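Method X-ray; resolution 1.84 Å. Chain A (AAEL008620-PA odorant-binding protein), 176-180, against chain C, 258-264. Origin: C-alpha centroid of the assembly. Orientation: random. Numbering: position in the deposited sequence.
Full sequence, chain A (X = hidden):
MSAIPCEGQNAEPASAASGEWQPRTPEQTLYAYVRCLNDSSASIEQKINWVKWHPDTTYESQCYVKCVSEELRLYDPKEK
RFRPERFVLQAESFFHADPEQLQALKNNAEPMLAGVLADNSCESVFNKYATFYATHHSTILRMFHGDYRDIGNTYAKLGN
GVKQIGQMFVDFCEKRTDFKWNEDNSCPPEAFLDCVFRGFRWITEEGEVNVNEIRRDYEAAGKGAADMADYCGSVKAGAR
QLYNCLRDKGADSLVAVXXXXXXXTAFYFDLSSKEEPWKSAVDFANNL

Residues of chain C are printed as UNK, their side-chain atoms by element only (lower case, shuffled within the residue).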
# COMPACT_ATOMS: atom_id res chain seq x y z
N ARG A 176 9.31 -2.71 -10.79
CA ARG A 176 8.86 -1.91 -11.92
C ARG A 176 9.36 -2.46 -13.25
O ARG A 176 8.63 -2.42 -14.25
CB ARG A 176 9.32 -0.46 -11.73
CG ARG A 176 8.93 0.50 -12.87
CD ARG A 176 9.26 1.95 -12.48
NE ARG A 176 8.86 2.92 -13.50
CZ ARG A 176 7.70 3.56 -13.51
NH1 ARG A 176 6.79 3.34 -12.56
NH2 ARG A 176 7.43 4.43 -14.48
N THR A 177 10.57 -3.02 -13.28
CA THR A 177 11.14 -3.55 -14.51
C THR A 177 11.10 -5.08 -14.60
O THR A 177 11.63 -5.64 -15.57
CB THR A 177 12.58 -3.05 -14.68
OG1 THR A 177 13.36 -3.39 -13.52
CG2 THR A 177 12.58 -1.54 -14.82
N ASP A 178 10.47 -5.76 -13.64
CA ASP A 178 10.38 -7.23 -13.64
C ASP A 178 11.78 -7.85 -13.75
O ASP A 178 12.04 -8.71 -14.60
CB ASP A 178 9.45 -7.72 -14.76
CG ASP A 178 9.03 -9.19 -14.59
OD1 ASP A 178 9.33 -9.80 -13.54
OD2 ASP A 178 8.40 -9.74 -15.54
N PHE A 179 12.68 -7.39 -12.89
CA PHE A 179 14.06 -7.86 -12.88
C PHE A 179 14.47 -8.15 -11.45
O PHE A 179 14.23 -7.34 -10.56
CB PHE A 179 15.00 -6.82 -13.51
CG PHE A 179 16.45 -7.16 -13.38
CD1 PHE A 179 16.98 -8.24 -14.07
CD2 PHE A 179 17.29 -6.40 -12.58
CE1 PHE A 179 18.32 -8.57 -13.95
CE2 PHE A 179 18.63 -6.72 -12.46
CZ PHE A 179 19.15 -7.80 -13.14
N LYS A 180 15.07 -9.32 -11.24
CA LYS A 180 15.61 -9.70 -9.95
C LYS A 180 17.12 -9.49 -9.98
O LYS A 180 17.82 -10.11 -10.80
CB LYS A 180 15.26 -11.15 -9.63
CG LYS A 180 13.78 -11.45 -9.80
CD LYS A 180 13.48 -12.95 -9.79
CE LYS A 180 12.01 -13.22 -10.10
NZ LYS A 180 11.09 -12.53 -9.14
N UNK C 258 4.33 -15.06 -21.16
CA UNK C 258 4.01 -14.69 -19.78
C UNK C 258 4.68 -13.37 -19.42
O UNK C 258 4.05 -12.48 -18.85
c UNK C 258 4.32 -15.36 -17.37
c UNK C 258 3.86 -18.23 -18.14
c UNK C 258 4.41 -15.82 -18.81
c UNK C 258 3.48 -17.02 -19.00
N UNK C 259 5.94 -13.21 -19.81
CA UNK C 259 6.65 -11.98 -19.49
C UNK C 259 6.02 -10.78 -20.19
O UNK C 259 5.82 -9.74 -19.56
n UNK C 259 12.20 -9.11 -17.00
c UNK C 259 8.99 -10.98 -19.40
n UNK C 259 11.04 -11.04 -16.59
c UNK C 259 8.13 -12.14 -19.85
c UNK C 259 11.49 -10.14 -17.45
c UNK C 259 10.47 -11.34 -19.34
n UNK C 259 11.25 -10.26 -18.75
N UNK C 260 5.67 -10.93 -21.48
CA UNK C 260 5.04 -9.85 -22.23
C UNK C 260 3.69 -9.44 -21.64
O UNK C 260 3.42 -8.25 -21.47
c UNK C 260 4.47 -9.10 -24.59
o UNK C 260 5.35 -8.26 -24.86
c UNK C 260 4.85 -10.27 -23.69
o UNK C 260 3.30 -9.02 -25.02
N UNK C 261 2.81 -10.41 -21.36
CA UNK C 261 1.52 -10.05 -20.77
C UNK C 261 1.70 -9.48 -19.37
O UNK C 261 0.99 -8.54 -18.98
c UNK C 261 -1.54 -9.93 -20.67
n UNK C 261 -4.87 -9.84 -19.11
c UNK C 261 -0.71 -11.01 -19.96
c UNK C 261 -3.84 -10.27 -19.83
n UNK C 261 -3.92 -11.44 -20.47
n UNK C 261 -2.72 -9.55 -19.91
c UNK C 261 0.60 -11.27 -20.72
N UNK C 262 2.63 -10.05 -18.60
CA UNK C 262 2.86 -9.57 -17.24
C UNK C 262 3.14 -8.07 -17.21
O UNK C 262 2.61 -7.35 -16.35
n UNK C 262 5.36 -9.83 -14.62
c UNK C 262 4.02 -10.33 -16.59
o UNK C 262 3.14 -10.04 -14.37
c UNK C 262 4.14 -10.05 -15.09
N UNK C 263 3.96 -7.57 -18.15
CA UNK C 263 4.26 -6.13 -18.18
C UNK C 263 3.00 -5.30 -18.30
O UNK C 263 2.91 -4.19 -17.74
c UNK C 263 5.19 -5.79 -19.36
c UNK C 263 7.22 -6.87 -18.32
n UNK C 263 7.83 -5.76 -17.90
o UNK C 263 7.36 -7.96 -17.75
c UNK C 263 6.35 -6.74 -19.55
N UNK C 264 2.00 -5.81 -19.02
CA UNK C 264 0.78 -5.09 -19.31
C UNK C 264 -0.23 -5.12 -18.17
O UNK C 264 -1.25 -4.43 -18.25
n UNK C 264 0.68 -6.51 -25.44
c UNK C 264 1.35 -6.03 -24.21
c UNK C 264 0.13 -5.65 -20.59
c UNK C 264 0.45 -6.23 -23.02
c UNK C 264 1.05 -5.55 -21.80
O HOH W 1 13.96 -6.74 -16.94

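Position 258 of chain C carries four carbons, forked at the first, with one arm two carbons long. This beta-branched aliphatic group is C:Ile258, which is buried and out of reach of the chain A stretch.

At position 259 three carbons lead to a nitrogen and then to a carbon bearing two more nitrogens, a planar guanidinium. CA-to-CB points sideways, but the extended chain carries its end to the backbone of A:Asp178. The residue is C:Arg259. Its NH2 donates a very short hydrogen bond to A:Asp178 O (2.4 Å), and NH1 adds a weak one to the same oxygen, A:Asp178 O (3.2 Å).

Position 260 has two carbons, the second carrying two oxygens, and CA-to-CB points away from the chain A stretch. This carboxylate is C:Asp260; it touches nothing there.

Position 261 again has three carbons, a nitrogen and a carbon with two further nitrogens, so it is C:Arg261. It is out of reach of the chain A stretch, and its terminal nitrogens are hydrogen-bonded elsewhere in the structure.

Position 262 shows two carbons, the second bearing one oxygen and one nitrogen; its CA-to-CB bond points toward the chain A stretch, and the terminal amide reaches the carboxylate of A:Asp178. A short amide of this kind is C:Asn262. Its ND2 donates to A:Asp178 OD2 at 3.2 Å, while OD1 is satisfied elsewhere in the structure.

Position 263 is one carbon longer, with three carbons and an oxygen and a nitrogen on the third, and its end comes close to the carboxylate of A:Asp178. This is C:Gln263, although the orientation of its amide is uncertain.

Position 264 has four carbons in a row ending in nitrogen, which identifies C:Lys264. It lies beyond reach of the chain A stretch and forms a long salt bridge within its own stretch, from C:Lys264 NZ to C:Asp260 OD2 at 3.7 Å.

The contact centres on A:Asp178, the first residue to leave helical geometry, whose positive phi belongs to a Schellman motif. Its CA-to-CB bond points toward the chain C helix, and both its carbonyl and its carboxylate are engaged. The carbonyl accepts from C:Arg259, whereas A:Asp178 OD2 lies over one face of the guanidinium, 3.1 Å from C:Arg259 NH1. That salt bridge is purely electrostatic, since no N-H points at the oxygen; the directed bond to OD2 comes instead from C:Asn262, one helical turn from C:Ile258, to whose O its backbone N is bonded. A water extends the arrangement, donating to A:Thr177 O (2.9 Å) and weakly accepting from C:Arg259 NH2 (3.0 Å).

Chain C 258-264: IRDRNQK
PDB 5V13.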